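Local coordinates for Non-structural protein (Porcine reproductive and respiratory syndrome virus, PDB 3IFU) that acts as a zinc-binding papain-like cysteine protease, the N-terminal leader part of the viral polyprotein, and probably suppresses host interferon-beta production, at residues A[13-17]-A[27-32]; A[100-105]-A[117-121]; A[110-116]-A[174-180]; A[125-131]-A[155-161]. All blocks are in the same frame, centred on the assembly; numbering follows the deposited sequence.

Contact 1: residues A[13-17]-A[27-32]. With ZN (zinc ion), chain C.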
loop_
_atom_site.group_PDB
_atom_site.type_symbol
_atom_site.label_atom_id
_atom_site.label_comp_id
_atom_site.label_asym_id
_atom_site.label_seq_id
_atom_site.Cartn_x
_atom_site.Cartn_y
_atom_site.Cartn_z
ATOM N N ASN A 13 -1.434 -3.127 -26.281
ATOM C CA ASN A 13 0.021 -3.023 -26.226
ATOM C C ASN A 13 0.472 -2.124 -25.070
ATOM O O ASN A 13 1.661 -1.823 -24.926
ATOM C CB ASN A 13 0.581 -2.512 -27.557
ATOM C CG ASN A 13 0.408 -1.023 -27.732
ATOM O OD1 ASN A 13 -0.701 -0.498 -27.662
ATOM N ND2 ASN A 13 1.513 -0.329 -27.967
ATOM N N ALA A 14 -0.489 -1.700 -24.251
ATOM C CA ALA A 14 -0.205 -0.871 -23.086
ATOM C C ALA A 14 0.323 -1.810 -22.000
ATOM O O ALA A 14 -0.367 -2.753 -21.605
ATOM C CB ALA A 14 -1.474 -0.187 -22.615
ATOM N N ARG A 15 1.538 -1.555 -21.518
ATOM C CA ARG A 15 2.142 -2.409 -20.493
ATOM C C ARG A 15 1.306 -2.661 -19.234
ATOM O O ARG A 15 0.418 -1.884 -18.861
ATOM C CB ARG A 15 3.520 -1.875 -20.102
ATOM C CG ARG A 15 4.510 -1.922 -21.253
ATOM C CD ARG A 15 5.896 -1.524 -20.815
ATOM N NE ARG A 15 6.796 -1.360 -21.951
ATOM C CZ ARG A 15 6.744 -0.341 -22.801
ATOM N NH1 ARG A 15 7.603 -0.268 -23.807
ATOM N NH2 ARG A 15 5.833 0.607 -22.640
ATOM N N VAL A 16 1.633 -3.763 -18.573
ATOM C CA VAL A 16 0.928 -4.203 -17.389
ATOM C C VAL A 16 1.824 -4.387 -16.161
ATOM O O VAL A 16 3.029 -4.601 -16.284
ATOM C CB VAL A 16 0.208 -5.542 -17.709
ATOM C CG1 VAL A 16 -0.129 -6.280 -16.436
ATOM C CG2 VAL A 16 -1.053 -5.270 -18.525
ATOM N N PHE A 17 1.223 -4.290 -14.979
ATOM C CA PHE A 17 1.940 -4.501 -13.723
ATOM C C PHE A 17 1.029 -5.305 -12.807
ATOM O O PHE A 17 -0.171 -5.381 -13.042
ATOM C CB PHE A 17 2.355 -3.161 -13.080
ATOM C CG PHE A 17 1.208 -2.311 -12.581
ATOM C CD1 PHE A 17 0.671 -2.509 -11.307
ATOM C CD2 PHE A 17 0.707 -1.262 -13.364
ATOM C CE1 PHE A 17 -0.347 -1.668 -10.817
ATOM C CE2 PHE A 17 -0.305 -0.423 -12.886
ATOM C CZ PHE A 17 -0.831 -0.624 -11.609
ATOM N N ARG A 27 -0.983 2.327 -18.126
ATOM C CA ARG A 27 -1.506 3.594 -18.636
ATOM C C ARG A 27 -2.633 4.270 -17.854
ATOM O O ARG A 27 -2.529 5.451 -17.523
ATOM C CB ARG A 27 -1.968 3.426 -20.088
ATOM C CG ARG A 27 -0.883 3.596 -21.122
ATOM C CD ARG A 27 -1.362 4.537 -22.224
ATOM N NE ARG A 27 -2.015 3.867 -23.348
ATOM C CZ ARG A 27 -1.390 3.071 -24.218
ATOM N NH1 ARG A 27 -0.089 2.832 -24.097
ATOM N NH2 ARG A 27 -2.065 2.526 -25.224
ATOM N N CYS A 28 -3.710 3.533 -17.582
ATOM C CA CYS A 28 -4.873 4.086 -16.883
ATOM C C CYS A 28 -5.075 3.597 -15.454
ATOM O O CYS A 28 -6.020 4.019 -14.788
ATOM C CB CYS A 28 -6.147 3.796 -17.679
ATOM S SG CYS A 28 -6.593 2.048 -17.735
ATOM N N LEU A 29 -4.208 2.696 -14.994
ATOM C CA LEU A 29 -4.285 2.170 -13.632
ATOM C C LEU A 29 -5.581 1.411 -13.333
ATOM O O LEU A 29 -5.960 1.246 -12.173
ATOM C CB LEU A 29 -4.109 3.314 -12.632
ATOM C CG LEU A 29 -2.884 4.189 -12.906
ATOM C CD1 LEU A 29 -2.928 5.475 -12.086
ATOM C CD2 LEU A 29 -1.635 3.382 -12.603
ATOM N N SER A 30 -6.261 0.950 -14.379
ATOM C CA SER A 30 -7.496 0.199 -14.203
ATOM C C SER A 30 -7.197 -1.278 -14.376
ATOM O O SER A 30 -6.274 -1.642 -15.108
ATOM C CB SER A 30 -8.536 0.637 -15.230
ATOM O OG SER A 30 -8.808 2.024 -15.114
ATOM N N ALA A 31 -7.971 -2.126 -13.702
ATOM C CA ALA A 31 -7.790 -3.575 -13.790
ATOM C C ALA A 31 -7.799 -4.048 -15.241
ATOM O O ALA A 31 -8.578 -3.560 -16.055
ATOM C CB ALA A 31 -8.883 -4.286 -13.005
ATOM N N ARG A 32 -6.934 -5.003 -15.559
ATOM C CA ARG A 32 -6.846 -5.536 -16.913
ATOM C C ARG A 32 -7.466 -6.916 -17.067
ATOM O O ARG A 32 -7.117 -7.851 -16.348
ATOM C CB ARG A 32 -5.386 -5.593 -17.357
ATOM C CG ARG A 32 -5.019 -4.513 -18.342
ATOM C CD ARG A 32 -5.401 -4.906 -19.749
ATOM N NE ARG A 32 -4.210 -5.106 -20.571
ATOM C CZ ARG A 32 -3.350 -4.144 -20.892
ATOM N NH1 ARG A 32 -3.541 -2.903 -20.465
ATOM N NH2 ARG A 32 -2.296 -4.420 -21.639
HETATM ZN ZN ZN C . -5.449 1.021 -19.636
#
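Bends at chi2 (-83°) and chi3 carry the Arg32 guanidinium past Val16 to the carbonyl of Ala14, while Arg27, also kinked at chi2 and chi3, lays its own guanidinium over the Ala14 methyl group. The two cations are held differently. Arg32 NH2 donates to Ala14 O at 2.5 Å, a short bond as modelled, with an N-H...O angle of 153° and the donor in the carbonyl plane. Val16 CG2 rests over the centre of one guanidinium face, 3.5 Å from Arg32 CZ, and a further bond from NH2 to Phe50 O helps fix the rotation of the group. All this belongs to the N-terminal zinc finger: Cys28 SG binds the zinc ion at 2.4 Å, and Cys8, Cys10 and Cys25 complete the four-cysteine site. The Arg32 side chain touches two of these ligands, Cys8 and Cys25. Arg27 meets Ala14 chiefly through a guanidinium face, Arg27 CZ to Ala14 CB 3.6 Å, and its NH2 makes a weak bond to Thr11 OG1, the hydroxyl that also binds Asn13 OD1. Farther along, Phe17 CE2 touches Leu29 CD2 at 4.0 Å; Leu29 packs on Phe94 and on Pro163 of the second subunit.

Contact 2: residues A[100-105]-A[117-121]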
loop_
_atom_site.group_PDB
_atom_site.type_symbol
_atom_site.label_atom_id
_atom_site.label_comp_id
_atom_site.label_asym_id
_atom_site.label_seq_id
_atom_site.Cartn_x
_atom_site.Cartn_y
_atom_site.Cartn_z
ATOM N N ARG A 100 7.757 5.506 -16.808
ATOM C CA ARG A 100 9.207 5.379 -16.978
ATOM C C ARG A 100 9.739 4.123 -16.287
ATOM O O ARG A 100 10.653 3.471 -16.788
ATOM C CB ARG A 100 9.925 6.599 -16.403
ATOM C CG ARG A 100 9.432 7.931 -16.944
ATOM C CD ARG A 100 9.960 8.212 -18.331
ATOM N NE ARG A 100 11.405 8.417 -18.326
ATOM C CZ ARG A 100 12.127 8.630 -19.420
ATOM N NH1 ARG A 100 11.532 8.666 -20.599
ATOM N NH2 ARG A 100 13.439 8.800 -19.337
ATOM N N VAL A 101 9.168 3.800 -15.128
ATOM C CA VAL A 101 9.565 2.622 -14.360
ATOM C C VAL A 101 9.224 1.315 -15.094
ATOM O O VAL A 101 10.031 0.384 -15.122
ATOM C CB VAL A 101 8.878 2.615 -12.986
ATOM C CG1 VAL A 101 9.101 1.281 -12.293
ATOM C CG2 VAL A 101 9.418 3.746 -12.143
ATOM N N ALA A 102 8.029 1.250 -15.680
ATOM C CA ALA A 102 7.605 0.058 -16.411
ATOM C C ALA A 102 8.506 -0.146 -17.630
ATOM O O ALA A 102 9.052 -1.228 -17.835
ATOM C CB ALA A 102 6.152 0.202 -16.848
ATOM N N ALA A 103 8.669 0.913 -18.422
ATOM C CA ALA A 103 9.497 0.869 -19.628
ATOM C C ALA A 103 10.908 0.376 -19.333
ATOM O O ALA A 103 11.440 -0.456 -20.064
ATOM C CB ALA A 103 9.552 2.265 -20.290
ATOM N N GLU A 104 11.517 0.898 -18.271
ATOM C CA GLU A 104 12.864 0.486 -17.894
ATOM C C GLU A 104 12.917 -1.008 -17.584
ATOM O O GLU A 104 13.699 -1.747 -18.172
ATOM C CB GLU A 104 13.347 1.254 -16.662
ATOM C CG GLU A 104 13.962 2.601 -16.941
ATOM C CD GLU A 104 15.216 2.513 -17.802
ATOM O OE1 GLU A 104 15.919 1.476 -17.751
ATOM O OE2 GLU A 104 15.505 3.494 -18.519
ATOM N N ILE A 105 12.069 -1.438 -16.656
ATOM C CA ILE A 105 12.019 -2.831 -16.231
ATOM C C ILE A 105 11.656 -3.778 -17.380
ATOM O O ILE A 105 12.334 -4.789 -17.587
ATOM C CB ILE A 105 11.044 -2.980 -15.023
ATOM C CG1 ILE A 105 11.630 -2.242 -13.805
ATOM C CG2 ILE A 105 10.823 -4.441 -14.692
ATOM C CD1 ILE A 105 10.779 -2.273 -12.567
ATOM N N LYS A 117 19.492 1.430 -10.029
ATOM C CA LYS A 117 20.335 2.621 -10.045
ATOM C C LYS A 117 19.815 3.577 -11.110
ATOM O O LYS A 117 19.728 4.776 -10.877
ATOM C CB LYS A 117 21.790 2.254 -10.343
ATOM C CG LYS A 117 22.473 1.519 -9.206
ATOM C CD LYS A 117 23.841 0.979 -9.618
ATOM C CE LYS A 117 24.534 0.250 -8.457
ATOM N NZ LYS A 117 25.800 -0.417 -8.889
ATOM N N THR A 118 19.468 3.040 -12.276
ATOM C CA THR A 118 18.936 3.855 -13.370
ATOM C C THR A 118 17.651 4.557 -12.901
ATOM O O THR A 118 17.375 5.704 -13.273
ATOM C CB THR A 118 18.615 2.981 -14.620
ATOM O OG1 THR A 118 19.793 2.281 -15.033
ATOM C CG2 THR A 118 18.130 3.842 -15.772
ATOM N N LEU A 119 16.884 3.854 -12.072
ATOM C CA LEU A 119 15.633 4.371 -11.534
ATOM C C LEU A 119 15.848 5.214 -10.279
ATOM O O LEU A 119 14.887 5.708 -9.687
ATOM C CB LEU A 119 14.676 3.217 -11.224
ATOM C CG LEU A 119 14.118 2.454 -12.425
ATOM C CD1 LEU A 119 13.148 1.402 -11.943
ATOM C CD2 LEU A 119 13.423 3.425 -13.371
ATOM N N GLN A 120 17.107 5.365 -9.873
ATOM C CA GLN A 120 17.456 6.167 -8.701
ATOM C C GLN A 120 16.563 5.875 -7.515
ATOM O O GLN A 120 16.092 6.791 -6.837
ATOM C CB GLN A 120 17.357 7.647 -9.040
ATOM C CG GLN A 120 18.414 8.130 -9.987
ATOM C CD GLN A 120 18.046 9.455 -10.600
ATOM O OE1 GLN A 120 18.893 10.143 -11.173
ATOM N NE2 GLN A 120 16.769 9.819 -10.499
ATOM N N VAL A 121 16.332 4.594 -7.271
ATOM C CA VAL A 121 15.495 4.168 -6.167
ATOM C C VAL A 121 16.066 4.628 -4.826
ATOM O O VAL A 121 15.333 5.123 -3.962
ATOM C CB VAL A 121 15.336 2.637 -6.202
ATOM C CG1 VAL A 121 14.978 2.096 -4.834
ATOM C CG2 VAL A 121 14.265 2.277 -7.206
#
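Leu119 brings its two methyl groups up to helix 94-108 at different places. CD2 lies along the aliphatic part of Glu104, 3.7 Å from its CG, the two side chains sliding past each other in opposite directions. CD1 turns to the more deeply buried side, 4.1 Å from Val101 CG1 and 4.4 Å from Ile105 CG1, so the leucine rests on residues one helical turn apart. Beside it, Thr118 CG2 stands 3.8 Å from Glu104 CD and meets the carboxylate with a methyl group. The bend at chi2 of Glu104 (-62°) turns that carboxylate toward the threonine. These contacts join two consecutive helices of the papain-like protease domain just where the second, 113-118, ends: Gln120 takes up positive phi in a Schellman motif, its N bonded to Lys117 O at 2.9 Å. Leu119 is thus presented from the helix terminus. In the next shell, Thr118 OG1 is bonded to Thr114 O within its own helix, while its methyl group is the branch that meets Glu104. Glu104 has a long, weak ion pair with Arg107, and Leu119 O receives a weak bond from Arg97. On the buried side, Val101 packs on Ile81 and Ala85 of helix 81-87, and Ile105 on Trp77.

Contact 3: residues A[110-116]-A[174-180]. With ZN (zinc ion), chain B.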
loop_
_atom_site.group_PDB
_atom_site.type_symbol
_atom_site.label_atom_id
_atom_site.label_comp_id
_atom_site.label_asym_id
_atom_site.label_seq_id
_atom_site.Cartn_x
_atom_site.Cartn_y
_atom_site.Cartn_z
ATOM N N GLN A 110 13.975 -7.907 -16.430
ATOM C CA GLN A 110 14.373 -8.429 -15.135
ATOM C C GLN A 110 14.671 -7.252 -14.220
ATOM O O GLN A 110 14.763 -6.117 -14.681
ATOM C CB GLN A 110 15.626 -9.295 -15.280
ATOM C CG GLN A 110 16.775 -8.601 -16.009
ATOM C CD GLN A 110 18.033 -9.465 -16.097
ATOM O OE1 GLN A 110 17.976 -10.640 -16.489
ATOM N NE2 GLN A 110 19.178 -8.882 -15.742
ATOM N N LEU A 111 14.809 -7.517 -12.928
ATOM C CA LEU A 111 15.115 -6.463 -11.973
ATOM C C LEU A 111 16.553 -6.687 -11.544
ATOM O O LEU A 111 16.950 -7.812 -11.231
ATOM C CB LEU A 111 14.166 -6.536 -10.773
ATOM C CG LEU A 111 13.939 -5.264 -9.941
ATOM C CD1 LEU A 111 13.858 -4.011 -10.830
ATOM C CD2 LEU A 111 12.646 -5.436 -9.160
ATOM N N THR A 112 17.342 -5.623 -11.536
ATOM C CA THR A 112 18.744 -5.759 -11.181
ATOM C C THR A 112 19.282 -4.507 -10.489
ATOM O O THR A 112 18.685 -3.433 -10.592
ATOM C CB THR A 112 19.559 -6.033 -12.452
ATOM O OG1 THR A 112 20.861 -6.481 -12.092
ATOM C CG2 THR A 112 19.685 -4.773 -13.288
ATOM N N PRO A 113 20.416 -4.627 -9.769
ATOM C CA PRO A 113 20.977 -3.454 -9.087
ATOM C C PRO A 113 21.169 -2.290 -10.056
ATOM O O PRO A 113 21.001 -1.123 -9.696
ATOM C CB PRO A 113 22.304 -3.970 -8.544
ATOM C CG PRO A 113 21.998 -5.393 -8.238
ATOM C CD PRO A 113 21.201 -5.834 -9.452
ATOM N N THR A 114 21.515 -2.622 -11.292
ATOM C CA THR A 114 21.734 -1.616 -12.312
ATOM C C THR A 114 20.430 -0.924 -12.708
ATOM O O THR A 114 20.407 0.292 -12.900
ATOM C CB THR A 114 22.415 -2.247 -13.547
ATOM O OG1 THR A 114 23.781 -2.551 -13.227
ATOM C CG2 THR A 114 22.361 -1.310 -14.736
ATOM N N VAL A 115 19.347 -1.688 -12.821
ATOM C CA VAL A 115 18.059 -1.107 -13.179
ATOM C C VAL A 115 17.526 -0.260 -12.024
ATOM O O VAL A 115 16.790 0.701 -12.243
ATOM C CB VAL A 115 17.027 -2.194 -13.541
ATOM C CG1 VAL A 115 15.654 -1.570 -13.742
ATOM C CG2 VAL A 115 17.445 -2.889 -14.814
ATOM N N LEU A 116 17.895 -0.611 -10.798
ATOM C CA LEU A 116 17.449 0.162 -9.644
ATOM C C LEU A 116 18.242 1.468 -9.574
ATOM O O LEU A 116 17.732 2.488 -9.119
ATOM C CB LEU A 116 17.621 -0.644 -8.352
ATOM C CG LEU A 116 16.705 -1.861 -8.186
ATOM C CD1 LEU A 116 17.069 -2.624 -6.923
ATOM C CD2 LEU A 116 15.262 -1.407 -8.134
ATOM N N CYS A 174 21.980 -4.885 -2.363
ATOM C CA CYS A 174 20.805 -5.306 -3.115
ATOM C C CYS A 174 20.680 -6.808 -2.871
ATOM O O CYS A 174 21.601 -7.561 -3.164
ATOM C CB CYS A 174 20.980 -5.034 -4.614
ATOM S SG CYS A 174 19.504 -5.407 -5.617
ATOM N N PRO A 175 19.541 -7.260 -2.331
ATOM C CA PRO A 175 19.314 -8.682 -2.047
ATOM C C PRO A 175 19.562 -9.633 -3.215
ATOM O O PRO A 175 19.863 -10.807 -3.014
ATOM C CB PRO A 175 17.853 -8.712 -1.596
ATOM C CG PRO A 175 17.680 -7.370 -0.956
ATOM C CD PRO A 175 18.367 -6.459 -1.946
ATOM N N PHE A 176 19.448 -9.121 -4.432
ATOM C CA PHE A 176 19.604 -9.959 -5.615
ATOM C C PHE A 176 20.486 -9.360 -6.708
ATOM O O PHE A 176 20.840 -8.178 -6.674
ATOM C CB PHE A 176 18.221 -10.241 -6.197
ATOM C CG PHE A 176 17.416 -8.994 -6.442
ATOM C CD1 PHE A 176 17.640 -8.213 -7.570
ATOM C CD2 PHE A 176 16.466 -8.571 -5.517
ATOM C CE1 PHE A 176 16.931 -7.032 -7.770
ATOM C CE2 PHE A 176 15.756 -7.391 -5.709
ATOM C CZ PHE A 176 15.987 -6.621 -6.836
ATOM N N GLU A 177 20.821 -10.204 -7.680
ATOM C CA GLU A 177 21.630 -9.815 -8.826
ATOM C C GLU A 177 20.703 -9.844 -10.028
ATOM O O GLU A 177 20.820 -9.047 -10.951
ATOM C CB GLU A 177 22.758 -10.820 -9.038
ATOM C CG GLU A 177 23.832 -10.775 -7.981
ATOM C CD GLU A 177 24.614 -9.489 -8.054
ATOM O OE1 GLU A 177 24.084 -8.443 -7.620
ATOM O OE2 GLU A 177 25.752 -9.528 -8.568
ATOM N N CYS A 178 19.772 -10.784 -9.996
ATOM C CA CYS A 178 18.814 -10.935 -11.070
ATOM C C CYS A 178 17.529 -11.558 -10.545
ATOM O O CYS A 178 17.445 -12.768 -10.342
ATOM C CB CYS A 178 19.402 -11.806 -12.180
ATOM S SG CYS A 178 18.245 -12.198 -13.497
ATOM N N ALA A 179 16.535 -10.715 -10.305
ATOM C CA ALA A 179 15.253 -11.187 -9.832
ATOM C C ALA A 179 14.381 -11.334 -11.069
ATOM O O ALA A 179 14.174 -10.379 -11.819
ATOM C CB ALA A 179 14.645 -10.183 -8.855
ATOM N N MET A 180 13.896 -12.546 -11.293
ATOM C CA MET A 180 13.045 -12.841 -12.437
ATOM C C MET A 180 11.945 -13.738 -11.929
ATOM O O MET A 180 10.813 -13.687 -12.462
ATOM C CB MET A 180 13.811 -13.589 -13.526
ATOM C CG MET A 180 14.936 -12.830 -14.169
ATOM S SD MET A 180 15.340 -13.626 -15.730
ATOM C CE MET A 180 16.210 -15.081 -15.140
ATOM O OXT MET A 180 12.273 -14.506 -11.007
HETATM ZN ZN ZN B . 10.761 -14.893 -9.643
#
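Leu111 and Leu116 close on the ring of Phe176 at the apolar centre, where a single antiparallel beta bridge lays the C-terminal tail against the segment just before helix 113-118. The ring carbon Phe176 CZ is 4.0 Å from Leu111 CG and 4.1 Å from Leu116 CD1. The Phe176 chi1 of 53° sets the ring between two residues of its own segment, with Ala179 CB over the centre of one face and Cys174 SG toward the rim of the opposite one. That sulfur also touches Pro113 CG at 3.6 Å, extending the apolar patch to the first turn of the helix, and Val147 packs on the patch from strand 147-148. Outward from it, Leu111 and Ala179 form a hydrogen-bonded pair: each N reaches the other's O at 3.1 Å, both bonds nearly straight. Thr112 stands at the N-cap position but uses its hydroxyl across the contact, OG1 donating to Glu177 O at 2.8 Å. At the outer edge Gln110 OE1 lies 3.4 Å from Cys178 SG, and Gln110 CB rests against Met180. The bridge holds the chain terminus by the second zinc ion, which Cys70, Cys76 and His146 also bind and which Met180 OXT reaches at 2.1 Å.

Contact 4: residues A[125-131]-A[155-161]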
loop_
_atom_site.group_PDB
_atom_site.type_symbol
_atom_site.label_atom_id
_atom_site.label_comp_id
_atom_site.label_asym_id
_atom_site.label_seq_id
_atom_site.Cartn_x
_atom_site.Cartn_y
_atom_site.Cartn_z
ATOM N N GLY A 125 14.918 7.926 -1.828
ATOM C CA GLY A 125 14.407 7.579 -0.515
ATOM C C GLY A 125 14.149 6.128 -0.146
ATOM O O GLY A 125 13.760 5.849 0.989
ATOM N N CYS A 126 14.350 5.199 -1.074
ATOM C CA CYS A 126 14.115 3.796 -0.754
ATOM C C CYS A 126 15.353 3.162 -0.128
ATOM O O CYS A 126 16.481 3.464 -0.510
ATOM C CB CYS A 126 13.706 3.008 -2.008
ATOM S SG CYS A 126 12.128 3.491 -2.750
ATOM N N ARG A 127 15.126 2.278 0.836
ATOM C CA ARG A 127 16.203 1.591 1.528
ATOM C C ARG A 127 15.785 0.148 1.714
ATOM O O ARG A 127 14.596 -0.129 1.853
ATOM C CB ARG A 127 16.431 2.225 2.902
ATOM C CG ARG A 127 16.822 3.704 2.867
ATOM C CD ARG A 127 18.308 3.904 2.541
ATOM N NE ARG A 127 18.666 5.319 2.411
ATOM C CZ ARG A 127 18.358 6.093 1.368
ATOM N NH1 ARG A 127 17.684 5.603 0.337
ATOM N NH2 ARG A 127 18.715 7.369 1.361
ATOM N N TRP A 128 16.748 -0.771 1.692
ATOM C CA TRP A 128 16.453 -2.185 1.911
ATOM C C TRP A 128 16.550 -2.434 3.409
ATOM O O TRP A 128 17.290 -1.750 4.108
ATOM C CB TRP A 128 17.454 -3.093 1.191
ATOM C CG TRP A 128 17.238 -3.197 -0.284
ATOM C CD1 TRP A 128 17.963 -2.581 -1.265
ATOM C CD2 TRP A 128 16.208 -3.944 -0.952
ATOM N NE1 TRP A 128 17.449 -2.895 -2.503
ATOM C CE2 TRP A 128 16.370 -3.729 -2.341
ATOM C CE3 TRP A 128 15.163 -4.771 -0.513
ATOM C CZ2 TRP A 128 15.524 -4.313 -3.297
ATOM C CZ3 TRP A 128 14.320 -5.352 -1.464
ATOM C CH2 TRP A 128 14.508 -5.118 -2.839
ATOM N N TYR A 129 15.795 -3.405 3.906
ATOM C CA TYR A 129 15.824 -3.723 5.324
ATOM C C TYR A 129 15.690 -5.220 5.491
ATOM O O TYR A 129 14.960 -5.874 4.735
ATOM C CB TYR A 129 14.665 -3.055 6.062
ATOM C CG TYR A 129 14.709 -1.546 6.109
ATOM C CD1 TYR A 129 15.311 -0.881 7.174
ATOM C CD2 TYR A 129 14.143 -0.783 5.090
ATOM C CE1 TYR A 129 15.345 0.508 7.226
ATOM C CE2 TYR A 129 14.174 0.603 5.127
ATOM C CZ TYR A 129 14.774 1.247 6.196
ATOM O OH TYR A 129 14.806 2.625 6.232
ATOM N N PRO A 130 16.416 -5.794 6.462
ATOM C CA PRO A 130 16.335 -7.239 6.705
ATOM C C PRO A 130 14.971 -7.447 7.341
ATOM O O PRO A 130 14.658 -6.805 8.337
ATOM C CB PRO A 130 17.462 -7.488 7.702
ATOM C CG PRO A 130 18.447 -6.396 7.382
ATOM C CD PRO A 130 17.553 -5.203 7.187
ATOM N N ILE A 131 14.149 -8.316 6.767
ATOM C CA ILE A 131 12.826 -8.537 7.332
ATOM C C ILE A 131 12.952 -9.112 8.741
ATOM O O ILE A 131 13.617 -10.123 8.948
ATOM C CB ILE A 131 11.988 -9.496 6.459
ATOM C CG1 ILE A 131 11.781 -8.897 5.068
ATOM C CG2 ILE A 131 10.648 -9.750 7.120
ATOM C CD1 ILE A 131 11.229 -9.883 4.048
ATOM N N ALA A 155 11.357 -14.656 1.465
ATOM C CA ALA A 155 11.810 -13.264 1.408
ATOM C C ALA A 155 12.699 -12.930 2.611
ATOM O O ALA A 155 12.409 -13.327 3.736
ATOM C CB ALA A 155 10.613 -12.322 1.355
ATOM N N THR A 156 13.777 -12.194 2.366
ATOM C CA THR A 156 14.706 -11.829 3.427
ATOM C C THR A 156 14.854 -10.321 3.567
ATOM O O THR A 156 15.327 -9.833 4.590
ATOM C CB THR A 156 16.111 -12.415 3.160
ATOM O OG1 THR A 156 16.695 -11.747 2.038
ATOM C CG2 THR A 156 16.023 -13.902 2.851
ATOM N N HIS A 157 14.453 -9.581 2.541
ATOM C CA HIS A 157 14.568 -8.130 2.580
ATOM C C HIS A 157 13.351 -7.397 2.045
ATOM O O HIS A 157 12.602 -7.919 1.222
ATOM C CB HIS A 157 15.806 -7.696 1.799
ATOM C CG HIS A 157 17.084 -8.196 2.388
ATOM N ND1 HIS A 157 17.666 -7.617 3.495
ATOM C CD2 HIS A 157 17.844 -9.274 2.081
ATOM C CE1 HIS A 157 18.727 -8.320 3.847
ATOM N NE2 HIS A 157 18.856 -9.330 3.007
ATOM N N VAL A 158 13.157 -6.177 2.532
ATOM C CA VAL A 158 12.046 -5.354 2.087
ATOM C C VAL A 158 12.561 -3.964 1.747
ATOM O O VAL A 158 13.284 -3.348 2.523
ATOM C CB VAL A 158 10.952 -5.252 3.163
ATOM C CG1 VAL A 158 11.521 -4.641 4.431
ATOM C CG2 VAL A 158 9.778 -4.432 2.634
ATOM N N LEU A 159 12.193 -3.492 0.561
ATOM C CA LEU A 159 12.593 -2.179 0.073
ATOM C C LEU A 159 11.459 -1.204 0.373
ATOM O O LEU A 159 10.338 -1.364 -0.126
ATOM C CB LEU A 159 12.838 -2.248 -1.435
ATOM C CG LEU A 159 13.179 -0.964 -2.189
ATOM C CD1 LEU A 159 14.524 -0.436 -1.733
ATOM C CD2 LEU A 159 13.198 -1.251 -3.690
ATOM N N THR A 160 11.737 -0.197 1.195
ATOM C CA THR A 160 10.702 0.769 1.522
ATOM C C THR A 160 11.248 2.170 1.733
ATOM O O THR A 160 12.419 2.358 2.050
ATOM C CB THR A 160 9.924 0.341 2.785
ATOM O OG1 THR A 160 8.839 1.246 3.012
ATOM C CG2 THR A 160 10.842 0.340 4.002
ATOM N N ASN A 161 10.383 3.155 1.549
ATOM C CA ASN A 161 10.768 4.544 1.733
ATOM C C ASN A 161 10.272 5.005 3.091
ATOM O O ASN A 161 10.379 6.172 3.440
ATOM C CB ASN A 161 10.179 5.429 0.625
ATOM C CG ASN A 161 8.659 5.456 0.633
ATOM O OD1 ASN A 161 8.045 6.256 -0.072
ATOM N ND2 ASN A 161 8.046 4.579 1.420
HETATM O O HOH W 1 13.260 4.091 4.199
#
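Arg127 and Thr160 pair backbone to backbone, Arg127 N to Thr160 O at 3.0 Å and Thr160 N to Arg127 O at 2.9 Å. Thr160 O does double duty, for a water also donates to it and accepts from Tyr129 OH, tying the phenol to the neighbouring strand. Tyr129 O is shared as well: it takes a well-formed bond from Val158 N at 2.9 Å and a weak one from His157 ND1, whose ring meets it edge-on. In return, Tyr129 N gives only a weak, bent bond to Val158 O. Strands 127-130 and 157-160 are the antiparallel pair at one end of the four-stranded sheet of the protease domain, their directions 150° apart. Beyond them Ile131 N binds Thr156 O at 2.9 Å, while Thr156 and His157 both face Ala142 on the next strand, a classic beta bulge. In the non-hydrogen-bonded pair Trp128-Leu159, Leu159 CB makes a CH-pi contact with the six-membered ring of Trp128, 3.4 Å from its centroid and 11° off the ring normal. Leu159 CD1 then reaches Cys126 CB at 3.6 Å. On the side of the sheet bearing Tyr129, Thr160 CG2 comes 3.5 Å from Tyr129 CE2, and Thr160 OG1 finds its partner in Leu162 N. The Arg127 guanidinium is held by NH1, which binds the carbonyls of Cys126 and Tyr122.

In the fold
Contact 1 lies in the N-terminal zinc finger, and contacts 2, 3 and 4 follow it along the chain in the protease part and the C-terminal tail. Contact 1 lies across the chain's centre from contacts 3 and 4, yet it touches contact 2, where Arg15 packs on Ala103 of helix 94-108; their centres are about 17 Å apart. The segments of contacts 2 and 3 alternate along the chain and share helix 113-118, their centres about 11 Å apart. Contact 4 is nested in the loop closed by contact 3, with Trp128 and His157 packing on Pro175. The tail therefore spans the region from the sheet to the second zinc ion, while contacts 1 and 4 both touch the second subunit.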